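Local structure of DUF2442 domain-containing protein (Nitrosomonas europaea, 2AUW) at residues B[96-101]-B[133-138]; B[102-107]-B[139-144]. The protein is of unknown function but may bind DNA. One frame throughout, in Å; residues are numbered along the deposited sequence. Where two conformers were deposited one is given.

Contact 1: residues B[96-101]-B[133-138]; sequences GDWMHR and TIWLAC
One face of the W98 indole takes C138, and R101 NH1, from the same helix, lies in plane at its edge. C138 CB sits 3.4 Å from the centroid of the five-membered ring of W98, close to its normal, a CH-pi contact. C138 SG lies 3.7 Å from the centroid of the six-membered ring of W98, also close to the normal, a Cys sulfur-aromatic contact. The two atoms thus lie over both halves of the indole. C138 chi1 of -61° sets SG anti to its carbonyl carbon and turns it over the larger ring. The W135 ring receives W98 CB at its edge, near the plane, with W135 CZ3 3.7 Å from W98 CB. The two indoles are steeply inclined, at 78°.

These residues join helix 92-101 to helix 132-144. The two segments run in nearly the same direction, 21° apart, in the C-terminal helical bundle. Its helices 106-113 and 117-124 are consistent with a helix-turn-helix. L113 of helix 106-113 touches both W98 and C138.

R101 reaches W135 more loosely, with R101 NH1 4.0 Å from W135 CH2. One guanidinium face of R101 lies over its own helix at W98 CA, and its NE pairs with E142.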
loop_
_atom_site.group_PDB
_atom_site.type_symbol
_atom_site.label_atom_id
_atom_site.label_comp_id
_atom_site.label_asym_id
_atom_site.label_seq_id
_atom_site.Cartn_x
_atom_site.Cartn_y
_atom_site.Cartn_z
ATOM N N GLY B 96 -16.050 6.977 4.375
ATOM C CA GLY B 96 -15.837 7.125 2.922
ATOM C C GLY B 96 -16.855 8.048 2.251
ATOM O O GLY B 96 -16.490 8.848 1.380
ATOM N N ASP B 97 -18.113 7.969 2.670
ATOM C CA ASP B 97 -19.172 8.874 2.186
ATOM C C ASP B 97 -18.862 10.330 2.554
ATOM O O ASP B 97 -19.035 11.229 1.728
ATOM C CB ASP B 97 -20.526 8.494 2.782
ATOM C CG ASP B 97 -21.124 7.225 2.166
ATOM O OD1 ASP B 97 -20.545 6.657 1.218
ATOM O OD2 ASP B 97 -22.191 6.805 2.645
ATOM N N TRP B 98 -18.393 10.559 3.788
ATOM C CA TRP B 98 -17.944 11.885 4.208
ATOM C C TRP B 98 -16.806 12.430 3.344
ATOM O O TRP B 98 -16.830 13.599 2.964
ATOM C CB TRP B 98 -17.573 11.899 5.706
ATOM C CG TRP B 98 -16.860 13.135 6.161
ATOM C CD1 TRP B 98 -17.417 14.323 6.556
ATOM C CD2 TRP B 98 -15.442 13.284 6.321
ATOM N NE1 TRP B 98 -16.422 15.214 6.916
ATOM C CE2 TRP B 98 -15.205 14.595 6.785
ATOM C CE3 TRP B 98 -14.347 12.423 6.107
ATOM C CZ2 TRP B 98 -13.919 15.076 7.042
ATOM C CZ3 TRP B 98 -13.051 12.909 6.353
ATOM C CH2 TRP B 98 -12.861 14.227 6.804
HETATM N N MSE B 99 -15.823 11.592 3.019
HETATM C CA MSE B 99 -14.759 11.994 2.092
HETATM C C MSE B 99 -15.313 12.313 0.690
HETATM O O MSE B 99 -15.025 13.381 0.109
HETATM C CB MSE B 99 -13.690 10.901 1.982
HETATM C CG MSE B 99 -12.849 10.680 3.266
HETATM SE SE MSE B 99 -11.488 9.297 2.952
HETATM C CE MSE B 99 -12.560 8.132 1.979
ATOM N N HIS B 100 -16.108 11.390 0.171
ATOM C CA HIS B 100 -16.684 11.529 -1.158
ATOM C C HIS B 100 -17.512 12.811 -1.315
ATOM O O HIS B 100 -17.252 13.623 -2.222
ATOM C CB HIS B 100 -17.488 10.292 -1.574
ATOM C CG HIS B 100 -17.815 10.284 -3.039
ATOM N ND1 HIS B 100 -19.053 10.645 -3.529
ATOM C CD2 HIS B 100 -17.042 10.029 -4.124
ATOM C CE1 HIS B 100 -19.039 10.582 -4.852
ATOM N NE2 HIS B 100 -17.828 10.220 -5.238
ATOM N N ARG B 101 -18.471 13.021 -0.425
ATOM C CA ARG B 101 -19.379 14.154 -0.559
ATOM C C ARG B 101 -18.656 15.483 -0.333
ATOM O O ARG B 101 -19.174 16.554 -0.693
ATOM C CB ARG B 101 -20.572 14.022 0.379
ATOM C CG ARG B 101 -20.232 14.065 1.871
ATOM C CD ARG B 101 -21.490 13.827 2.681
ATOM N NE ARG B 101 -21.277 14.006 4.111
ATOM C CZ ARG B 101 -21.473 13.064 5.020
ATOM N NH1 ARG B 101 -21.251 13.327 6.292
ATOM N NH2 ARG B 101 -21.904 11.872 4.656
ATOM N N THR B 133 -14.920 9.864 18.528
ATOM C CA THR B 133 -14.271 11.191 18.455
ATOM C C THR B 133 -13.952 11.623 16.987
ATOM O O THR B 133 -14.134 12.784 16.602
ATOM C CB THR B 133 -12.972 11.205 19.278
ATOM O OG1 THR B 133 -13.172 10.524 20.539
ATOM C CG2 THR B 133 -12.536 12.614 19.527
ATOM N N ILE B 134 -13.488 10.671 16.179
ATOM C CA ILE B 134 -13.118 10.944 14.785
ATOM C C ILE B 134 -14.362 11.273 13.975
ATOM O O ILE B 134 -14.380 12.263 13.237
ATOM C CB ILE B 134 -12.313 9.750 14.163
ATOM C CG1 ILE B 134 -10.881 9.732 14.731
ATOM C CG2 ILE B 134 -12.295 9.816 12.600
ATOM C CD1 ILE B 134 -10.089 11.025 14.423
ATOM N N TRP B 135 -15.417 10.458 14.113
ATOM C CA TRP B 135 -16.658 10.758 13.401
ATOM C C TRP B 135 -17.292 12.108 13.790
ATOM O O TRP B 135 -17.739 12.864 12.929
ATOM C CB TRP B 135 -17.660 9.601 13.494
ATOM C CG TRP B 135 -18.870 9.849 12.645
ATOM C CD1 TRP B 135 -20.166 9.992 13.074
ATOM C CD2 TRP B 135 -18.891 10.053 11.225
ATOM N NE1 TRP B 135 -20.985 10.266 12.004
ATOM C CE2 TRP B 135 -20.235 10.286 10.858
ATOM C CE3 TRP B 135 -17.904 10.032 10.221
ATOM C CZ2 TRP B 135 -20.624 10.505 9.534
ATOM C CZ3 TRP B 135 -18.294 10.264 8.895
ATOM C CH2 TRP B 135 -19.652 10.483 8.569
ATOM N N LEU B 136 -17.300 12.428 15.080
ATOM C CA LEU B 136 -17.749 13.747 15.508
ATOM C C LEU B 136 -16.902 14.851 14.841
ATOM O O LEU B 136 -17.443 15.869 14.396
ATOM C CB LEU B 136 -17.696 13.841 17.038
ATOM C CG LEU B 136 -18.716 12.999 17.833
ATOM C CD1 LEU B 136 -18.394 13.116 19.316
ATOM C CD2 LEU B 136 -20.140 13.483 17.585
ATOM N N ALA B 137 -15.586 14.630 14.746
ATOM C CA ALA B 137 -14.691 15.557 14.049
ATOM C C ALA B 137 -15.051 15.716 12.580
ATOM O O ALA B 137 -15.039 16.851 12.091
ATOM C CB ALA B 137 -13.208 15.157 14.183
ATOM N N CYS B 138 -15.384 14.613 11.893
ATOM C CA CYS B 138 -15.850 14.689 10.486
ATOM C C CYS B 138 -17.054 15.621 10.369
ATOM O O CYS B 138 -17.051 16.530 9.535
ATOM C CB CYS B 138 -16.166 13.308 9.878
ATOM S SG CYS B 138 -14.754 12.162 9.823
#

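Contact 2: residues B[102-107]-B[139-144]; sequences NNLSLT and LGWEAT
The Schellman turn that ends helix 92-101 brings N102 and L104 against W141 and E142, near the C-terminal end of helix 132-144. The N102 side chain lies against the edge of the W141 indole, near its plane. N102 CG is 3.5 Å from W141 CZ3, and the amide stands almost perpendicular to the ring. L104 approaches the same end of the indole. Its CD1 lies over one face of the W141 ring, while L104 CD2 is 3.9 Å from W141 CH2. W141 has chi1 179°, which sends its indole away from its own backbone N and out to these two residues. A112 and P146 also pack on W141.

In the turn, N103, with positive phi, is the C-prime residue; L104 N reaches back to M99 O and N103 N to H100 O. The chain then enters helix 106-113, the probable first helix of a helix-turn-helix, with S105 as its N-cap.

The polar link is one straight hydrogen bond. N102 ND2 donates to E142 OE2 at 2.8 Å, with an N-H...O angle of 165°. The acceptor is near the amide plane of N102, but the donor stands above the carboxylate plane of E142. N102 ND2 also bonds W98 O, so two acceptors fix the amide. E142 OE2 has a second partner in R101. With an alanine here in place of N102 the amide is gone, and the edge of W141 is likely to be less covered, while E142 would probably depend more on R101.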
loop_
_atom_site.group_PDB
_atom_site.type_symbol
_atom_site.label_atom_id
_atom_site.label_comp_id
_atom_site.label_asym_id
_atom_site.label_seq_id
_atom_site.Cartn_x
_atom_site.Cartn_y
_atom_site.Cartn_z
ATOM N N ASN B 102 -17.469 15.425 0.268
ATOM C CA ASN B 102 -16.659 16.626 0.418
ATOM C C ASN B 102 -15.481 16.710 -0.515
ATOM O O ASN B 102 -14.631 17.585 -0.358
ATOM C CB ASN B 102 -16.229 16.818 1.870
ATOM C CG ASN B 102 -17.389 17.113 2.750
ATOM O OD1 ASN B 102 -17.981 18.180 2.661
ATOM N ND2 ASN B 102 -17.760 16.159 3.580
ATOM N N ASN B 103 -15.442 15.812 -1.500
ATOM C CA ASN B 103 -14.347 15.701 -2.476
ATOM C C ASN B 103 -12.933 15.654 -1.896
ATOM O O ASN B 103 -11.980 16.220 -2.459
ATOM C CB ASN B 103 -14.459 16.793 -3.552
ATOM C CG ASN B 103 -15.158 16.304 -4.775
ATOM O OD1 ASN B 103 -16.332 16.590 -4.993
ATOM N ND2 ASN B 103 -14.450 15.525 -5.576
ATOM N N LEU B 104 -12.807 14.962 -0.770
ATOM C CA LEU B 104 -11.548 14.884 -0.032
ATOM C C LEU B 104 -10.691 13.729 -0.516
ATOM O O LEU B 104 -11.220 12.684 -0.872
ATOM C CB LEU B 104 -11.823 14.704 1.474
ATOM C CG LEU B 104 -12.643 15.787 2.185
ATOM C CD1 LEU B 104 -12.655 15.552 3.682
ATOM C CD2 LEU B 104 -12.117 17.161 1.895
ATOM N N SER B 105 -9.372 13.935 -0.537
ATOM C CA SER B 105 -8.380 12.880 -0.733
ATOM C C SER B 105 -7.789 12.486 0.629
ATOM O O SER B 105 -8.137 13.096 1.646
ATOM C CB SER B 105 -7.230 13.404 -1.607
ATOM O OG SER B 105 -6.485 14.410 -0.933
ATOM N N LEU B 106 -6.878 11.514 0.647
ATOM C CA LEU B 106 -6.118 11.195 1.861
ATOM C C LEU B 106 -5.483 12.463 2.455
ATOM O O LEU B 106 -5.561 12.691 3.663
ATOM C CB LEU B 106 -5.026 10.164 1.586
ATOM C CG LEU B 106 -5.446 8.733 1.229
ATOM C CD1 LEU B 106 -4.202 7.851 1.191
ATOM C CD2 LEU B 106 -6.510 8.149 2.212
ATOM N N THR B 107 -4.868 13.280 1.591
ATOM C CA THR B 107 -4.241 14.542 2.018
ATOM C C THR B 107 -5.218 15.520 2.647
ATOM O O THR B 107 -5.003 15.941 3.773
ATOM C CB THR B 107 -3.458 15.225 0.849
ATOM O OG1 THR B 107 -2.396 14.358 0.446
ATOM C CG2 THR B 107 -2.859 16.555 1.310
ATOM N N LEU B 139 -18.039 15.421 11.249
ATOM C CA LEU B 139 -19.268 16.211 11.250
ATOM C C LEU B 139 -19.023 17.676 11.643
ATOM O O LEU B 139 -19.612 18.584 11.061
ATOM C CB LEU B 139 -20.349 15.562 12.138
ATOM C CG LEU B 139 -20.847 14.185 11.679
ATOM C CD1 LEU B 139 -21.886 13.614 12.643
ATOM C CD2 LEU B 139 -21.380 14.235 10.260
ATOM N N GLY B 140 -18.130 17.909 12.597
ATOM C CA GLY B 140 -17.760 19.263 12.988
ATOM C C GLY B 140 -17.049 20.020 11.889
ATOM O O GLY B 140 -17.313 21.209 11.674
ATOM N N TRP B 141 -16.141 19.336 11.193
ATOM C CA TRP B 141 -15.469 19.946 10.060
ATOM C C TRP B 141 -16.491 20.308 8.978
ATOM O O TRP B 141 -16.433 21.390 8.393
ATOM C CB TRP B 141 -14.393 19.026 9.499
ATOM C CG TRP B 141 -13.680 19.618 8.313
ATOM C CD1 TRP B 141 -12.564 20.410 8.328
ATOM C CD2 TRP B 141 -14.036 19.443 6.935
ATOM N NE1 TRP B 141 -12.217 20.767 7.036
ATOM C CE2 TRP B 141 -13.098 20.175 6.163
ATOM C CE3 TRP B 141 -15.072 18.749 6.277
ATOM C CZ2 TRP B 141 -13.147 20.217 4.754
ATOM C CZ3 TRP B 141 -15.128 18.797 4.879
ATOM C CH2 TRP B 141 -14.161 19.536 4.132
ATOM N N GLU B 142 -17.430 19.409 8.716
ATOM C CA GLU B 142 -18.498 19.682 7.735
ATOM C C GLU B 142 -19.366 20.875 8.102
ATOM O O GLU B 142 -19.848 21.587 7.219
ATOM C CB GLU B 142 -19.397 18.463 7.566
ATOM C CG GLU B 142 -18.970 17.553 6.472
ATOM C CD GLU B 142 -20.071 16.607 6.061
ATOM O OE1 GLU B 142 -20.790 16.099 6.942
ATOM O OE2 GLU B 142 -20.193 16.354 4.850
ATOM N N ALA B 143 -19.566 21.086 9.398
ATOM C CA ALA B 143 -20.422 22.156 9.903
ATOM C C ALA B 143 -19.774 23.530 9.839
ATOM O O ALA B 143 -20.462 24.543 9.851
ATOM C CB ALA B 143 -20.835 21.866 11.327
ATOM N N THR B 144 -18.448 23.559 9.787
ATOM C CA THR B 144 -17.689 24.806 9.860
ATOM C C THR B 144 -16.937 25.031 8.549
ATOM O O THR B 144 -16.714 26.171 8.157
ATOM C CB THR B 144 -16.653 24.750 10.992
ATOM O OG1 THR B 144 -15.870 23.558 10.838
ATOM C CG2 THR B 144 -17.346 24.727 12.351
#

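Contacts 1 and 2 follow each other along helix 132-144, and their centres are about 6 Å apart. The salt bridge between R101 NE of contact 1 and E142 OE2 of contact 2 is 2.7 Å long. The probable backbone bond from L104 N to M99 O measures 2.9 Å. W98 belongs to both surroundings. Its CH2 packs against L104 CD1 at 3.4 Å, and W98 NE1 lies 3.5 Å from E142 CG. Contact 1 is the more buried; contact 2 is at the surface. Together they hold helix 132-144 beside helix 92-101 and the turn that follows it. Contact 2 runs into helix 106-113, while M99 and I134 of contact 1 touch helix 117-124, the probable second helix of the helix-turn-helix.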